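Local coordinates for protein deoxyribodipyrimidine photo-lyase (Oryza sativa Japonica Group, PDB 3UMV) that uses light and a bound FAD to split cyclobutane pyrimidine dimers in UV-damaged DNA back into two pyrimidines, at residues 77-82 and 230-235; 93-98 and 236-241. One frame throughout, in Å; residues are numbered along the deposited sequence.

In the fold
Both contacts fasten the chain that leaves helix 222-231 to the photolyase alpha/beta region, and they follow one another in sequence: 230-235 meets the loop 77-82, and 236-241, continuing directly from it, passes helix 87-106. Their centres are about 13 Å apart. Contact 1 is the larger, burying 197 Å² against 87 Å², and joins by ring packing and a water; contact 2 is a bidentate salt bridge between R95 and E238. Segments 77-82 and 93-98 share a urea pocket, lined by F77, L82 and L93. Toward the flavin, R429, an FAD-binding residue by similarity, has its side chain about 6 Å from that of F81 and about 12 Å from that of E238.

Contact 1. Residues 77-82 and 230-235; sequences FPRPFL and CSEAEN. With URE (urea), chain M; EDO (1,2-ethanediol), chain H.
The F81 ring packs against E232 and A233: CB of E232 comes across the contact to its edge, in the ring plane, while CA of R79, from the same loop as F81, lies 3.6 Å above one face. From an oblique direction, OE1 of E232 comes within 3.6 Å of F81 CZ, the ring and carboxylate planes 23° apart. The CB of A233 reaches F81 CE2 at 3.8 Å, also obliquely. F81 is buried, and its CG lies anti to the carbonyl carbon (chi1 -51°), which directs the ring at 232-233. The R79 and E232 side chains cross at about a right angle, their flat ends 38° apart. NH2 of R79 stays 4.3 Å from OE1 of E232, well out of the guanidinium plane; the attraction is at most electrostatic, with no N-H aimed at the oxygen, and OE2 forms a salt bridge with R228. One water bridges the sides, accepting from R79 N and donating to OE1 of E232 at 2.7 Å. On the loop's own side, ethanediol donates from O2 to R79 O at 2.8 Å, and CD1 of L82 covers one face of the F77 ring, while N1 of urea lies near the plane at its edge. With a cis peptide before P80 and F81 N bonded to P78 O, residues 78-81 form a type VIa (cis-proline) beta turn, within the loop from strand 70-75 to helix 87-106 of the Rossmann-like photolyase alpha/beta domain.

Contact 2. Residues 93-98 and 236-241; sequences LLRGLR and VPEIDW
R95 and E238 form a two-pronged salt bridge in which the arginine presents its NE side to the carboxylate. NE of R95 donates to OE2 of E238 at 2.7 Å with an N-H...O angle of 166°, and NH2 of R95 donates to OE1 of E238 at 3.0 Å, about equally straight. Each oxygen accepts through its syn lone pair, and the donors point at them within the guanidinium plane. The two flat groups are only 4° from coplanar, as suits a side-on bidentate salt bridge, so the paired bonds resist rotation of either group about its chain. R95 gets there by an extended run from CG to NE, and the turn at its last torsion (chi4 -82°) sets the guanidinium plane across that chain, while E238, likewise extended beyond CG, meets it at about a right angle. An alanine in place of R95 would remove both donors and is likely to leave the E238 carboxylate without this partner and freer to turn. Beyond the bridge, the R95 side chain also rests on I226 of helix 222-231 and on P244, and R88 of helix 87-106 donates from NE to P237 O. Farther along the same segment, I239 CD1 lies 3.8 Å above one face of the W241 ring, and W241 NE1 hydrogen-bonds to H388 O. The bridge thus ties helix 87-106 of the photolyase alpha/beta domain to the extended linker that runs from helix 222-231 toward helix 246-254.

Contact 1. Residues 77-82 and 230-235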
ATOM      1  N   PHE A  77      -0.289  -1.294  15.802  1.00 23.25           N
ATOM      2  CA  PHE A  77       0.001  -2.651  16.267  1.00 20.15           C
ATOM      3  C   PHE A  77       1.326  -2.612  17.023  1.00 15.24           C
ATOM      4  O   PHE A  77       2.308  -2.056  16.542  1.00 20.77           O
ATOM      5  CB  PHE A  77       0.089  -3.640  15.108  1.00 21.75           C
ATOM      6  CG  PHE A  77      -1.228  -3.909  14.428  1.00 26.24           C
ATOM      7  CD1 PHE A  77      -1.784  -5.177  14.441  1.00 31.40           C
ATOM      8  CD2 PHE A  77      -1.904  -2.898  13.775  1.00 29.08           C
ATOM      9  CE1 PHE A  77      -2.997  -5.429  13.813  1.00 33.31           C
ATOM     10  CE2 PHE A  77      -3.121  -3.142  13.154  1.00 33.33           C
ATOM     11  CZ  PHE A  77      -3.663  -4.410  13.173  1.00 33.57           C
ATOM     12  N   PRO A  78       1.363  -3.199  18.221  1.00 20.67           N
ATOM     13  CA  PRO A  78       2.601  -3.163  19.005  1.00 21.85           C
ATOM     14  C   PRO A  78       3.667  -4.139  18.472  1.00 22.49           C
ATOM     15  O   PRO A  78       3.360  -4.987  17.634  1.00 22.60           O
ATOM     16  CB  PRO A  78       2.131  -3.604  20.400  1.00 23.27           C
ATOM     17  CG  PRO A  78       0.979  -4.511  20.114  1.00 21.47           C
ATOM     18  CD  PRO A  78       0.265  -3.863  18.937  1.00 20.16           C
ATOM     19  N   ARG A  79       4.898  -3.999  18.956  1.00 23.59           N
ATOM     20  CA  ARG A  79       5.995  -4.901  18.607  1.00 25.36           C
ATOM     21  C   ARG A  79       5.490  -6.347  18.584  1.00 27.53           C
ATOM     22  O   ARG A  79       4.810  -6.780  19.513  1.00 28.78           O
ATOM     23  CB  ARG A  79       7.124  -4.729  19.628  1.00 25.08           C
ATOM     24  CG  ARG A  79       8.352  -5.590  19.391  1.00 33.19           C
ATOM     25  CD  ARG A  79       9.301  -5.479  20.579  1.00 39.92           C
ATOM     26  NE  ARG A  79       8.626  -5.872  21.815  1.00 47.04           N
ATOM     27  CZ  ARG A  79       8.983  -5.469  23.032  1.00 57.95           C
ATOM     28  NH1 ARG A  79       8.299  -5.882  24.094  1.00 58.75           N
ATOM     29  NH2 ARG A  79      10.017  -4.648  23.189  1.00 60.35           N
ATOM     30  N   PRO A  80       5.826  -7.114  17.531  1.00 29.42           N
ATOM     31  CA  PRO A  80       6.754  -6.858  16.424  1.00 29.27           C
ATOM     32  C   PRO A  80       6.186  -5.991  15.292  1.00 25.58           C
ATOM     33  O   PRO A  80       6.829  -5.898  14.244  1.00 25.09           O
ATOM     34  CB  PRO A  80       7.031  -8.264  15.894  1.00 29.03           C
ATOM     35  CG  PRO A  80       5.744  -8.971  16.119  1.00 27.73           C
ATOM     36  CD  PRO A  80       5.267  -8.476  17.457  1.00 29.19           C
ATOM     37  N   PHE A  81       5.019  -5.387  15.508  1.00 23.56           N
ATOM     38  CA  PHE A  81       4.432  -4.404  14.588  1.00 21.68           C
ATOM     39  C   PHE A  81       3.746  -5.023  13.372  1.00 18.94           C
ATOM     40  O   PHE A  81       3.940  -6.191  13.065  1.00 20.19           O
ATOM     41  CB  PHE A  81       5.488  -3.373  14.155  1.00 19.24           C
ATOM     42  CG  PHE A  81       6.220  -2.746  15.318  1.00 19.35           C
ATOM     43  CD1 PHE A  81       5.564  -1.869  16.163  1.00 21.22           C
ATOM     44  CD2 PHE A  81       7.551  -3.039  15.564  1.00 21.49           C
ATOM     45  CE1 PHE A  81       6.220  -1.290  17.246  1.00 21.92           C
ATOM     46  CE2 PHE A  81       8.218  -2.464  16.645  1.00 24.00           C
ATOM     47  CZ  PHE A  81       7.549  -1.590  17.482  1.00 20.47           C
ATOM     48  N   LEU A  82       2.931  -4.229  12.684  1.00 17.80           N
ATOM     49  CA  LEU A  82       2.205  -4.727  11.517  1.00 16.60           C
ATOM     50  C   LEU A  82       3.157  -5.284  10.463  1.00 16.30           C
ATOM     51  O   LEU A  82       3.971  -4.553   9.883  1.00 17.74           O
ATOM     52  CB  LEU A  82       1.348  -3.624  10.910  1.00 14.78           C
ATOM     53  CG  LEU A  82       0.466  -4.109   9.750  1.00 16.01           C
ATOM     54  CD1 LEU A  82      -0.422  -5.253  10.252  1.00 18.28           C
ATOM     55  CD2 LEU A  82      -0.348  -2.955   9.197  1.00 18.81           C
ATOM     56  N   CYS A 230      10.616   3.175  17.265  1.00 24.69           N
ATOM     57  CA  CYS A 230      11.643   2.872  16.278  1.00 25.74           C
ATOM     58  C   CYS A 230      12.816   2.102  16.899  1.00 28.74           C
ATOM     59  O   CYS A 230      13.407   1.248  16.241  1.00 31.86           O
ATOM     60  CB  CYS A 230      12.150   4.138  15.586  1.00 25.00           C
ATOM     61  SG  CYS A 230      10.924   4.983  14.562  1.00 28.16           S
ATOM     62  N   SER A 231      13.156   2.396  18.153  1.00 27.90           N
ATOM     63  CA  SER A 231      14.245   1.672  18.805  1.00 27.38           C
ATOM     64  C   SER A 231      13.854   0.237  19.170  1.00 31.23           C
ATOM     65  O   SER A 231      14.719  -0.601  19.438  1.00 33.81           O
ATOM     66  CB  SER A 231      14.786   2.427  20.031  1.00 28.45           C
ATOM     67  OG  SER A 231      13.903   2.335  21.137  1.00 29.73           O
ATOM     68  N   GLU A 232      12.554  -0.047  19.165  1.00 28.45           N
ATOM     69  CA  GLU A 232      12.067  -1.409  19.368  1.00 30.86           C
ATOM     70  C   GLU A 232      12.080  -2.224  18.080  1.00 32.78           C
ATOM     71  O   GLU A 232      11.902  -3.440  18.109  1.00 33.67           O
ATOM     72  CB  GLU A 232      10.643  -1.395  19.908  1.00 33.30           C
ATOM     73  CG  GLU A 232      10.526  -1.011  21.362  1.00 35.31           C
ATOM     74  CD  GLU A 232       9.081  -0.932  21.801  1.00 36.28           C
ATOM     75  OE1 GLU A 232       8.216  -1.409  21.036  1.00 33.95           O
ATOM     76  OE2 GLU A 232       8.805  -0.394  22.898  1.00 37.66           O
ATOM     77  N   ALA A 233      12.262  -1.548  16.950  1.00 31.43           N
ATOM     78  CA  ALA A 233      12.255  -2.219  15.657  1.00 30.87           C
ATOM     79  C   ALA A 233      13.659  -2.332  15.068  1.00 27.22           C
ATOM     80  O   ALA A 233      14.592  -1.662  15.506  1.00 29.60           O
ATOM     81  CB  ALA A 233      11.324  -1.490  14.686  1.00 30.19           C
ATOM     82  N   GLU A 234      13.813  -3.192  14.074  1.00 23.88           N
ATOM     83  CA  GLU A 234      15.111  -3.363  13.465  1.00 20.16           C
ATOM     84  C   GLU A 234      15.554  -2.058  12.812  1.00 18.84           C
ATOM     85  O   GLU A 234      14.744  -1.311  12.258  1.00 19.43           O
ATOM     86  CB  GLU A 234      15.085  -4.510  12.461  1.00 29.67           C
ATOM     87  CG  GLU A 234      16.420  -5.175  12.279  1.00 38.86           C
ATOM     88  CD  GLU A 234      16.395  -6.239  11.200  1.00 44.15           C
ATOM     89  OE1 GLU A 234      15.339  -6.891  11.035  1.00 38.86           O
ATOM     90  OE2 GLU A 234      17.435  -6.414  10.521  1.00 49.19           O
ATOM     91  N   ASN A 235      16.849  -1.787  12.876  1.00 23.77           N
ATOM     92  CA  ASN A 235      17.365  -0.497  12.438  1.00 26.80           C
ATOM     93  C   ASN A 235      17.595  -0.332  10.933  1.00 26.38           C
ATOM     94  O   ASN A 235      18.713  -0.047  10.507  1.00 29.65           O
ATOM     95  CB  ASN A 235      18.643  -0.160  13.221  1.00 29.62           C
ATOM     96  CG  ASN A 235      19.155   1.237  12.932  1.00 33.64           C
ATOM     97  OD1 ASN A 235      18.439   2.070  12.375  1.00 33.60           O
ATOM     98  ND2 ASN A 235      20.398   1.499  13.310  1.00 41.42           N
TER
HETATM   99  C   URE M 904      -0.317  -0.056  12.174  1.00 21.71           C
HETATM  100  O   URE M 904      -1.539   0.115  12.168  1.00 24.09           O
HETATM  101  N1  URE M 904       0.279  -0.460  13.265  1.00 18.35           N
HETATM  102  N2  URE M 904       0.401   0.128  11.090  1.00 22.69           N
HETATM  103  C1  EDO H 708       5.095  -4.057  22.904  1.00 57.63           C
HETATM  104  O1  EDO H 708       4.717  -2.791  23.292  1.00 58.92           O
HETATM  105  C2  EDO H 708       4.197  -5.089  22.922  1.00 54.90           C
HETATM  106  O2  EDO H 708       4.468  -6.259  22.244  1.00 51.96           O
HETATM  107  O   HOH W   1       5.561  -1.591  20.890  1.00 45.60           O

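Contact 2. Residues 93-98 and 236-241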
ATOM      1  N   LEU A  93       5.414   6.318   9.066  1.00 17.84           N
ATOM      2  CA  LEU A  93       4.018   6.285   9.476  1.00 16.36           C
ATOM      3  C   LEU A  93       3.804   7.273  10.617  1.00 15.52           C
ATOM      4  O   LEU A  93       2.885   8.088  10.575  1.00 18.34           O
ATOM      5  CB  LEU A  93       3.613   4.872   9.920  1.00 15.14           C
ATOM      6  CG  LEU A  93       2.173   4.682  10.416  1.00 19.18           C
ATOM      7  CD1 LEU A  93       1.793   3.230  10.279  1.00 20.40           C
ATOM      8  CD2 LEU A  93       2.009   5.147  11.857  1.00 21.63           C
ATOM      9  N   LEU A  94       4.648   7.200  11.637  1.00 16.26           N
ATOM     10  CA  LEU A  94       4.421   8.027  12.824  1.00 17.56           C
ATOM     11  C   LEU A  94       4.638   9.516  12.576  1.00 19.20           C
ATOM     12  O   LEU A  94       3.902  10.348  13.116  1.00 20.38           O
ATOM     13  CB  LEU A  94       5.256   7.547  14.016  1.00 20.63           C
ATOM     14  CG  LEU A  94       4.778   6.234  14.638  1.00 21.50           C
ATOM     15  CD1 LEU A  94       5.860   5.696  15.561  1.00 21.73           C
ATOM     16  CD2 LEU A  94       3.455   6.419  15.390  1.00 24.06           C
ATOM     17  N   ARG A  95       5.660   9.868  11.800  1.00 15.25           N
ATOM     18  CA  ARG A  95       5.859  11.278  11.484  1.00 17.99           C
ATOM     19  C   ARG A  95       4.689  11.797  10.643  1.00 18.46           C
ATOM     20  O   ARG A  95       4.285  12.944  10.788  1.00 21.07           O
ATOM     21  CB  ARG A  95       7.206  11.503  10.785  1.00 21.51           C
ATOM     22  CG  ARG A  95       8.385  11.026  11.615  1.00 24.08           C
ATOM     23  CD  ARG A  95       9.722  11.512  11.070  1.00 27.80           C
ATOM     24  NE  ARG A  95      10.829  10.847  11.754  1.00 29.58           N
ATOM     25  CZ  ARG A  95      11.317  11.215  12.938  1.00 30.26           C
ATOM     26  NH1 ARG A  95      10.815  12.260  13.585  1.00 29.49           N
ATOM     27  NH2 ARG A  95      12.317  10.531  13.477  1.00 31.61           N
ATOM     28  N   GLY A  96       4.138  10.939   9.785  1.00 14.78           N
ATOM     29  CA  GLY A  96       2.924  11.284   9.049  1.00 15.44           C
ATOM     30  C   GLY A  96       1.714  11.496   9.949  1.00 21.80           C
ATOM     31  O   GLY A  96       0.924  12.432   9.749  1.00 20.64           O
ATOM     32  N   LEU A  97       1.571  10.636  10.957  1.00 22.26           N
ATOM     33  CA  LEU A  97       0.452  10.721  11.887  1.00 24.61           C
ATOM     34  C   LEU A  97       0.575  11.928  12.810  1.00 20.62           C
ATOM     35  O   LEU A  97      -0.428  12.498  13.221  1.00 25.65           O
ATOM     36  CB  LEU A  97       0.333   9.445  12.720  1.00 21.96           C
ATOM     37  CG  LEU A  97      -0.429   8.247  12.169  1.00 28.27           C
ATOM     38  CD1 LEU A  97      -0.712   7.276  13.312  1.00 26.24           C
ATOM     39  CD2 LEU A  97      -1.719   8.699  11.507  1.00 27.48           C
ATOM     40  N   ARG A  98       1.808  12.322  13.122  1.00 18.99           N
ATOM     41  CA  ARG A  98       2.043  13.526  13.917  1.00 19.19           C
ATOM     42  C   ARG A  98       1.470  14.758  13.210  1.00 21.36           C
ATOM     43  O   ARG A  98       0.849  15.616  13.842  1.00 22.96           O
ATOM     44  CB  ARG A  98       3.543  13.701  14.180  1.00 20.12           C
ATOM     45  CG  ARG A  98       3.926  14.993  14.859  1.00 24.64           C
ATOM     46  CD  ARG A  98       5.426  15.029  15.078  1.00 25.73           C
ATOM     47  NE  ARG A  98       5.783  15.837  16.229  1.00 26.88           N
ATOM     48  CZ  ARG A  98       6.977  15.785  16.800  1.00 26.25           C
ATOM     49  NH1 ARG A  98       7.253  16.539  17.861  1.00 31.33           N
ATOM     50  NH2 ARG A  98       7.892  14.960  16.301  1.00 27.57           N
ATOM     51  N   VAL A 236      16.541  -0.505  10.127  1.00 15.76           N
ATOM     52  CA  VAL A 236      16.577  -0.076   8.741  1.00 17.76           C
ATOM     53  C   VAL A 236      16.296   1.426   8.729  1.00 22.22           C
ATOM     54  O   VAL A 236      15.233   1.862   9.168  1.00 22.49           O
ATOM     55  CB  VAL A 236      15.506  -0.822   7.905  1.00 16.89           C
ATOM     56  CG1 VAL A 236      15.572  -0.384   6.463  1.00 17.88           C
ATOM     57  CG2 VAL A 236      15.696  -2.321   8.021  1.00 16.06           C
ATOM     58  N   PRO A 237      17.255   2.229   8.248  1.00 22.52           N
ATOM     59  CA  PRO A 237      17.190   3.685   8.428  1.00 23.89           C
ATOM     60  C   PRO A 237      16.028   4.345   7.700  1.00 20.76           C
ATOM     61  O   PRO A 237      15.621   3.902   6.618  1.00 23.32           O
ATOM     62  CB  PRO A 237      18.504   4.178   7.817  1.00 22.98           C
ATOM     63  CG  PRO A 237      19.376   2.987   7.739  1.00 24.21           C
ATOM     64  CD  PRO A 237      18.472   1.820   7.532  1.00 22.67           C
ATOM     65  N   GLU A 238      15.504   5.407   8.299  1.00 20.47           N
ATOM     66  CA  GLU A 238      14.452   6.198   7.678  1.00 21.84           C
ATOM     67  C   GLU A 238      14.955   6.779   6.357  1.00 25.62           C
ATOM     68  O   GLU A 238      16.141   7.072   6.219  1.00 22.49           O
ATOM     69  CB  GLU A 238      14.012   7.333   8.608  1.00 24.11           C
ATOM     70  CG  GLU A 238      13.093   6.885   9.735  1.00 23.06           C
ATOM     71  CD  GLU A 238      12.633   8.037  10.607  1.00 26.12           C
ATOM     72  OE1 GLU A 238      13.160   8.182  11.724  1.00 29.54           O
ATOM     73  OE2 GLU A 238      11.741   8.802  10.182  1.00 27.43           O
ATOM     74  N   ILE A 239      14.061   6.940   5.386  1.00 25.18           N
ATOM     75  CA  ILE A 239      14.437   7.602   4.144  1.00 28.46           C
ATOM     76  C   ILE A 239      14.536   9.109   4.372  1.00 28.00           C
ATOM     77  O   ILE A 239      13.847   9.666   5.230  1.00 27.62           O
ATOM     78  CB  ILE A 239      13.457   7.318   2.982  1.00 29.32           C
ATOM     79  CG1 ILE A 239      12.076   7.883   3.287  1.00 32.46           C
ATOM     80  CG2 ILE A 239      13.384   5.820   2.670  1.00 23.70           C
ATOM     81  CD1 ILE A 239      11.074   7.621   2.194  1.00 34.24           C
ATOM     82  N   ASP A 240      15.383   9.761   3.587  1.00 30.36           N
ATOM     83  CA  ASP A 240      15.614  11.190   3.743  1.00 39.94           C
ATOM     84  C   ASP A 240      15.172  11.993   2.528  1.00 38.42           C
ATOM     85  O   ASP A 240      15.237  13.219   2.539  1.00 46.54           O
ATOM     86  CB  ASP A 240      17.097  11.456   4.013  1.00 46.18           C
ATOM     87  CG  ASP A 240      17.985  11.088   2.830  1.00 53.59           C
ATOM     88  OD1 ASP A 240      17.650  10.134   2.092  1.00 51.73           O
ATOM     89  OD2 ASP A 240      19.028  11.753   2.641  1.00 60.61           O
ATOM     90  N   TRP A 241      14.727  11.311   1.480  1.00 31.39           N
ATOM     91  CA  TRP A 241      14.464  11.986   0.211  1.00 29.35           C
ATOM     92  C   TRP A 241      13.011  12.419  -0.005  1.00 28.24           C
ATOM     93  O   TRP A 241      12.707  13.095  -0.983  1.00 28.62           O
ATOM     94  CB  TRP A 241      14.951  11.132  -0.955  1.00 27.06           C
ATOM     95  CG  TRP A 241      14.508   9.711  -0.861  1.00 25.95           C
ATOM     96  CD1 TRP A 241      15.189   8.677  -0.282  1.00 28.83           C
ATOM     97  CD2 TRP A 241      13.285   9.160  -1.360  1.00 26.22           C
ATOM     98  NE1 TRP A 241      14.464   7.516  -0.391  1.00 24.37           N
ATOM     99  CE2 TRP A 241      13.295   7.782  -1.053  1.00 25.04           C
ATOM    100  CE3 TRP A 241      12.184   9.693  -2.043  1.00 27.46           C
ATOM    101  CZ2 TRP A 241      12.248   6.932  -1.400  1.00 24.05           C
ATOM    102  CZ3 TRP A 241      11.143   8.846  -2.384  1.00 27.64           C
ATOM    103  CH2 TRP A 241      11.184   7.482  -2.062  1.00 24.59           C
TER